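Local coordinates for geranyltranstransferase (IspA) (Helicobacter pylori, PDB 3LLW), which probably acts as a magnesium-dependent prenyltransferase of isoprenoid biosynthesis, a member of the farnesyl and geranylgeranyl diphosphate synthase family, at residues P6-S9 and F10-N13; H33-L36 and E37-F41. All coordinates share one frame; numbering follows the deposited sequence.

In the fold
Contacts 1 and 2 follow in series along the chain: contact 1 is the opening turns of helix 6-23, and contact 2 is the start of the next helix, 36-45, with the loop leading into it. Both are local, built from residues a turn apart, and they do not touch. Their centres lie 36 Å apart and their nearest atoms about 17 Å. Contact 1 packs within its own subunit, on helices 287-301 and 51-63, whereas contact 2 also meets the second subunit of the dimer. Neither lies at the magnesium-binding residues Asp-94 and Asp-100; both belong to the surrounding all-helical framework.

Contact 1: P6-S9 and F10-N13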
ATOM      1  N   PRO A   6      18.633  31.336  12.255  1.00 60.41           N
ATOM      2  CA  PRO A   6      17.577  31.432  11.233  1.00 59.39           C
ATOM      3  C   PRO A   6      17.157  30.105  10.596  1.00 58.70           C
ATOM      4  O   PRO A   6      15.959  29.849  10.480  1.00 57.62           O
ATOM      5  CB  PRO A   6      18.185  32.368  10.185  1.00 59.65           C
ATOM      6  CG  PRO A   6      19.170  33.170  10.934  1.00 59.61           C
ATOM      7  CD  PRO A   6      19.763  32.219  11.916  1.00 58.56           C
ATOM      8  N   ASN A   7      18.136  29.287  10.212  1.00 52.44           N
ATOM      9  CA  ASN A   7      17.912  27.943   9.679  1.00 51.18           C
ATOM     10  C   ASN A   7      17.031  27.059  10.582  1.00 53.97           C
ATOM     11  O   ASN A   7      16.072  26.441  10.120  1.00 55.75           O
ATOM     12  CB  ASN A   7      19.268  27.275   9.474  1.00 49.29           C
ATOM     13  CG  ASN A   7      19.157  25.826   9.051  1.00 53.78           C
ATOM     14  OD1 ASN A   7      18.713  25.527   7.940  1.00 52.59           O
ATOM     15  ND2 ASN A   7      19.596  24.915   9.926  1.00 48.37           N
ATOM     16  N   LEU A   8      17.366  27.034  11.868  1.00 51.02           N
ATOM     17  CA  LEU A   8      16.691  26.218  12.856  1.00 51.27           C
ATOM     18  C   LEU A   8      15.327  26.794  13.205  1.00 57.65           C
ATOM     19  O   LEU A   8      14.407  26.062  13.595  1.00 61.93           O
ATOM     20  CB  LEU A   8      17.555  26.171  14.114  1.00 50.71           C
ATOM     21  CG  LEU A   8      17.310  25.034  15.093  1.00 54.79           C
ATOM     22  CD1 LEU A   8      17.399  23.706  14.367  1.00 49.98           C
ATOM     23  CD2 LEU A   8      18.316  25.100  16.226  1.00 51.07           C
ATOM     24  N   SER A   9      15.211  28.113  13.068  1.00 59.54           N
ATOM     25  CA  SER A   9      13.980  28.841  13.357  1.00 56.23           C
ATOM     26  C   SER A   9      12.989  28.620  12.227  1.00 53.13           C
ATOM     27  O   SER A   9      11.782  28.482  12.464  1.00 50.44           O
ATOM     28  CB  SER A   9      14.269  30.341  13.504  1.00 55.55           C
ATOM     29  OG  SER A   9      13.208  31.004  14.159  1.00 61.99           O
ATOM     30  N   PHE A  10      13.520  28.596  11.003  1.00 46.17           N
ATOM     31  CA  PHE A  10      12.744  28.329   9.799  1.00 50.22           C
ATOM     32  C   PHE A  10      12.183  26.902   9.820  1.00 51.06           C
ATOM     33  O   PHE A  10      11.033  26.672   9.439  1.00 53.29           O
ATOM     34  CB  PHE A  10      13.620  28.541   8.559  1.00 50.81           C
ATOM     35  CG  PHE A  10      12.988  28.078   7.281  1.00 56.10           C
ATOM     36  CD1 PHE A  10      12.060  28.877   6.626  1.00 61.92           C
ATOM     37  CD2 PHE A  10      13.338  26.852   6.720  1.00 55.63           C
ATOM     38  CE1 PHE A  10      11.471  28.454   5.433  1.00 66.52           C
ATOM     39  CE2 PHE A  10      12.750  26.419   5.532  1.00 60.15           C
ATOM     40  CZ  PHE A  10      11.816  27.222   4.888  1.00 55.47           C
ATOM     41  N   TYR A  11      13.016  25.961  10.261  1.00 52.06           N
ATOM     42  CA  TYR A  11      12.654  24.556  10.348  1.00 51.07           C
ATOM     43  C   TYR A  11      11.561  24.305  11.382  1.00 51.89           C
ATOM     44  O   TYR A  11      10.591  23.600  11.094  1.00 58.71           O
ATOM     45  CB  TYR A  11      13.891  23.694  10.629  1.00 50.12           C
ATOM     46  CG  TYR A  11      13.569  22.307  11.156  1.00 54.78           C
ATOM     47  CD1 TYR A  11      12.856  21.385  10.376  1.00 52.68           C
ATOM     48  CD2 TYR A  11      13.980  21.915  12.427  1.00 53.52           C
ATOM     49  CE1 TYR A  11      12.554  20.135  10.852  1.00 44.95           C
ATOM     50  CE2 TYR A  11      13.695  20.651  12.907  1.00 55.11           C
ATOM     51  CZ  TYR A  11      12.978  19.767  12.112  1.00 51.79           C
ATOM     52  OH  TYR A  11      12.684  18.513  12.581  1.00 50.92           O
ATOM     53  N   TYR A  12      11.706  24.888  12.568  1.00 53.82           N
ATOM     54  CA  TYR A  12      10.691  24.753  13.621  1.00 55.87           C
ATOM     55  C   TYR A  12       9.322  25.272  13.180  1.00 54.69           C
ATOM     56  O   TYR A  12       8.283  24.739  13.571  1.00 54.80           O
ATOM     57  CB  TYR A  12      11.123  25.480  14.897  1.00 58.92           C
ATOM     58  CG  TYR A  12      12.130  24.733  15.748  1.00 61.41           C
ATOM     59  CD1 TYR A  12      12.191  23.337  15.737  1.00 56.54           C
ATOM     60  CD2 TYR A  12      13.005  25.424  16.588  1.00 57.82           C
ATOM     61  CE1 TYR A  12      13.107  22.650  16.522  1.00 57.04           C
ATOM     62  CE2 TYR A  12      13.921  24.744  17.386  1.00 61.24           C
ATOM     63  CZ  TYR A  12      13.964  23.357  17.350  1.00 63.72           C
ATOM     64  OH  TYR A  12      14.868  22.674  18.135  1.00 68.43           O
ATOM     65  N   ASN A  13       9.342  26.311  12.359  1.00 51.79           N
ATOM     66  CA  ASN A  13       8.128  26.913  11.862  1.00 54.69           C
ATOM     67  C   ASN A  13       7.472  26.051  10.770  1.00 56.18           C
ATOM     68  O   ASN A  13       6.243  25.979  10.699  1.00 54.77           O
ATOM     69  CB  ASN A  13       8.421  28.334  11.377  1.00 52.06           C
ATOM     70  CG  ASN A  13       7.188  29.071  10.943  1.00 51.56           C
ATOM     71  OD1 ASN A  13       7.156  29.642   9.852  1.00 53.95           O
ATOM     72  ND2 ASN A  13       6.152  29.059  11.784  1.00 52.42           N
TER
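Phe-10 N donates to Pro-6 O at 2.8 Å, opening a run of four i to i+4 backbone bonds that makes the first turns of an alpha helix. Tyr-11 N to Asn-7 O and Tyr-12 N to Leu-8 O follow, and the last, from Asn-13 N to Ser-9 O, is the longest at 3.3 Å. Proline suits the first turn, where its ring nitrogen, which has no hydrogen to give, is not asked for a helical bond.

Leu-8 O accepts from Tyr-12 N, which stands above the carbonyl plane, and the base of the Tyr-12 ring packs against the same oxygen, with Tyr-12 CG 3.4 Å from Leu-8 O. With CG anti to its own carbonyl carbon (chi1 -79°), the Tyr-12 ring runs back beside Leu-8, and the two side chains lie side by side, pointing the same way. Leu-8 CG meets Tyr-12 CE2 at 4.1 Å. One branch of the same leucine, CD1, approaches Tyr-11 CD2 obliquely at 4.3 Å, so a single branched aliphatic group touches both tyrosines. Phe-10 instead has CG anti to its backbone N (chi1 171°); its CB sits 3.3 Å from Pro-6 O, while the ring leads off along another side of the helix.

Two polar ends are bonded to other parts of the chain: Tyr-11 OH is hydrogen-bonded to Lys-54 O, and Asn-7 ND2 to Glu-291 OE1, which suits a tyrosine and an asparagine to buried places. Leu-8 and Tyr-12 both rest on Ala-295 of helix 287-301. Tyr-11 touches Leu-296 of that helix and Leu-57, Ala-58 and Cys-61 of helix 51-63, while Phe-10 touches Cys-61 and meets Tyr-69 edge-to-face.

Contact 2: H33-L36 and E37-F41; sequences HPYL and EKAFF
Lys-38 folds its aliphatic chain back over the backbone of Tyr-35, with CG 3.3 Å from Tyr-35 O. Its CG is flanked by both the backbone N and the carbonyl carbon (chi1 43°), and further bends bring NZ to Pro-34 O in a weak hydrogen bond of 3.4 Å. A long, flexible side chain can thus reach back to the loop from an exposed place.

Tyr-35 O accepts from Ala-39 N at 3.0 Å, the donor almost in line with the carbonyl bond, to start the helical bonding. The methyl of Ala-39, small enough for this buried spot, lies obliquely 4.5 Å from Tyr-35 CD1. Ahead of the helix, Tyr-35 N donates to His-33 ND1 in the imidazole plane (N-H...ND1 angle 163°), while Leu-36 CB packs 3.5 Å above one face of the same ring, displaced from the ring centre.

Leu-36 and Ala-39 pack on Ile-123 of helix 117-137, and His-33 and Tyr-35 meet Tyr-170 of the second subunit. The arrangement is a helix N-terminus at a dimer interface: Tyr-35 holds the N-cap position of helix 36-45 in the all-helical polyprenyl synthase fold.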
ATOM      1  N   HIS A  33     -22.330   5.335   3.063  1.00 55.82           N
ATOM      2  CA  HIS A  33     -21.763   4.832   4.313  1.00 55.47           C
ATOM      3  C   HIS A  33     -21.777   5.959   5.348  1.00 54.92           C
ATOM      4  O   HIS A  33     -21.212   7.032   5.098  1.00 49.68           O
ATOM      5  CB  HIS A  33     -20.340   4.304   4.122  1.00 55.51           C
ATOM      6  CG  HIS A  33     -19.870   3.408   5.229  1.00 46.60           C
ATOM      7  ND1 HIS A  33     -19.615   3.864   6.505  1.00 40.73           N
ATOM      8  CD2 HIS A  33     -19.588   2.085   5.241  1.00 39.56           C
ATOM      9  CE1 HIS A  33     -19.209   2.856   7.257  1.00 47.59           C
ATOM     10  NE2 HIS A  33     -19.172   1.768   6.510  1.00 41.79           N
ATOM     11  N   PRO A  34     -22.402   5.705   6.519  1.00 53.90           N
ATOM     12  CA  PRO A  34     -22.601   6.697   7.579  1.00 55.55           C
ATOM     13  C   PRO A  34     -21.314   7.316   8.131  1.00 57.76           C
ATOM     14  O   PRO A  34     -21.319   8.495   8.502  1.00 58.96           O
ATOM     15  CB  PRO A  34     -23.268   5.895   8.703  1.00 56.98           C
ATOM     16  CG  PRO A  34     -23.773   4.693   8.090  1.00 55.58           C
ATOM     17  CD  PRO A  34     -22.941   4.390   6.897  1.00 53.62           C
ATOM     18  N   TYR A  35     -20.230   6.545   8.208  1.00 55.71           N
ATOM     19  CA  TYR A  35     -19.066   7.048   8.935  1.00 54.89           C
ATOM     20  C   TYR A  35     -17.671   6.825   8.364  1.00 54.35           C
ATOM     21  O   TYR A  35     -16.701   7.248   8.978  1.00 57.43           O
ATOM     22  CB  TYR A  35     -19.115   6.615  10.405  1.00 53.07           C
ATOM     23  CG  TYR A  35     -19.117   5.126  10.684  1.00 55.03           C
ATOM     24  CD1 TYR A  35     -18.060   4.296  10.255  1.00 48.63           C
ATOM     25  CD2 TYR A  35     -20.143   4.552  11.451  1.00 51.90           C
ATOM     26  CE1 TYR A  35     -18.046   2.922  10.539  1.00 42.77           C
ATOM     27  CE2 TYR A  35     -20.134   3.187  11.754  1.00 52.02           C
ATOM     28  CZ  TYR A  35     -19.084   2.379  11.294  1.00 52.07           C
ATOM     29  OH  TYR A  35     -19.081   1.035  11.589  1.00 52.47           O
ATOM     30  N   LEU A  36     -17.567   6.183   7.208  1.00 52.58           N
ATOM     31  CA  LEU A  36     -16.259   5.827   6.652  1.00 55.62           C
ATOM     32  C   LEU A  36     -15.324   7.020   6.365  1.00 54.30           C
ATOM     33  O   LEU A  36     -14.112   6.935   6.589  1.00 59.36           O
ATOM     34  CB  LEU A  36     -16.427   4.946   5.410  1.00 53.78           C
ATOM     35  CG  LEU A  36     -15.205   4.116   5.007  1.00 52.12           C
ATOM     36  CD1 LEU A  36     -14.982   2.982   6.005  1.00 56.63           C
ATOM     37  CD2 LEU A  36     -15.395   3.580   3.602  1.00 50.61           C
ATOM     38  N   GLU A  37     -15.899   8.128   5.903  1.00 55.63           N
ATOM     39  CA  GLU A  37     -15.150   9.337   5.563  1.00 54.40           C
ATOM     40  C   GLU A  37     -14.513  10.037   6.773  1.00 57.02           C
ATOM     41  O   GLU A  37     -13.378  10.541   6.685  1.00 53.65           O
ATOM     42  CB  GLU A  37     -16.062  10.312   4.811  1.00 56.99           C
ATOM     43  CG  GLU A  37     -15.375  11.587   4.311  1.00 57.95           C
ATOM     44  CD  GLU A  37     -16.379  12.685   4.021  1.00 75.76           C
ATOM     45  OE1 GLU A  37     -16.695  13.455   4.954  1.00 85.07           O
ATOM     46  OE2 GLU A  37     -16.858  12.774   2.868  1.00 73.70           O
ATOM     47  N   LYS A  38     -15.239  10.091   7.892  1.00 52.19           N
ATOM     48  CA  LYS A  38     -14.675  10.684   9.110  1.00 57.62           C
ATOM     49  C   LYS A  38     -13.709   9.708   9.786  1.00 55.81           C
ATOM     50  O   LYS A  38     -12.664  10.118  10.296  1.00 60.49           O
ATOM     51  CB  LYS A  38     -15.747  11.198  10.099  1.00 62.32           C
ATOM     52  CG  LYS A  38     -16.962  10.292  10.316  1.00 68.41           C
ATOM     53  CD  LYS A  38     -18.291  10.974   9.927  1.00 79.24           C
ATOM     54  CE  LYS A  38     -18.388  11.341   8.434  1.00 81.17           C
ATOM     55  NZ  LYS A  38     -18.501  10.157   7.529  1.00 70.44           N
ATOM     56  N   ALA A  39     -14.055   8.420   9.748  1.00 51.32           N
ATOM     57  CA  ALA A  39     -13.224   7.357  10.307  1.00 48.28           C
ATOM     58  C   ALA A  39     -11.873   7.183   9.585  1.00 47.30           C
ATOM     59  O   ALA A  39     -10.919   6.698  10.188  1.00 46.22           O
ATOM     60  CB  ALA A  39     -13.976   6.071  10.287  1.00 42.03           C
ATOM     61  N   PHE A  40     -11.808   7.571   8.310  1.00 43.30           N
ATOM     62  CA  PHE A  40     -10.582   7.449   7.502  1.00 45.13           C
ATOM     63  C   PHE A  40      -9.360   8.148   8.103  1.00 43.27           C
ATOM     64  O   PHE A  40      -8.329   7.516   8.286  1.00 48.14           O
ATOM     65  CB  PHE A  40     -10.815   7.936   6.059  1.00 42.84           C
ATOM     66  CG  PHE A  40      -9.587   7.872   5.185  1.00 46.59           C
ATOM     67  CD1 PHE A  40      -8.948   6.650   4.935  1.00 41.87           C
ATOM     68  CD2 PHE A  40      -9.070   9.029   4.607  1.00 39.29           C
ATOM     69  CE1 PHE A  40      -7.822   6.589   4.125  1.00 38.22           C
ATOM     70  CE2 PHE A  40      -7.936   8.982   3.790  1.00 43.07           C
ATOM     71  CZ  PHE A  40      -7.310   7.768   3.545  1.00 46.26           C
ATOM     72  N   PHE A  41      -9.488   9.437   8.423  1.00 44.44           N
ATOM     73  CA  PHE A  41      -8.348  10.236   8.863  1.00 42.32           C
ATOM     74  C   PHE A  41      -8.293  10.451  10.378  1.00 43.76           C
ATOM     75  O   PHE A  41      -7.321  10.994  10.902  1.00 45.35           O
ATOM     76  CB  PHE A  41      -8.351  11.574   8.130  1.00 48.23           C
ATOM     77  CG  PHE A  41      -6.987  12.013   7.650  1.00 52.52           C
ATOM     78  CD1 PHE A  41      -6.285  11.259   6.704  1.00 53.56           C
ATOM     79  CD2 PHE A  41      -6.417  13.191   8.126  1.00 56.39           C
ATOM     80  CE1 PHE A  41      -5.019  11.671   6.240  1.00 46.08           C
ATOM     81  CE2 PHE A  41      -5.161  13.617   7.675  1.00 51.80           C
ATOM     82  CZ  PHE A  41      -4.460  12.852   6.729  1.00 54.52           C
TER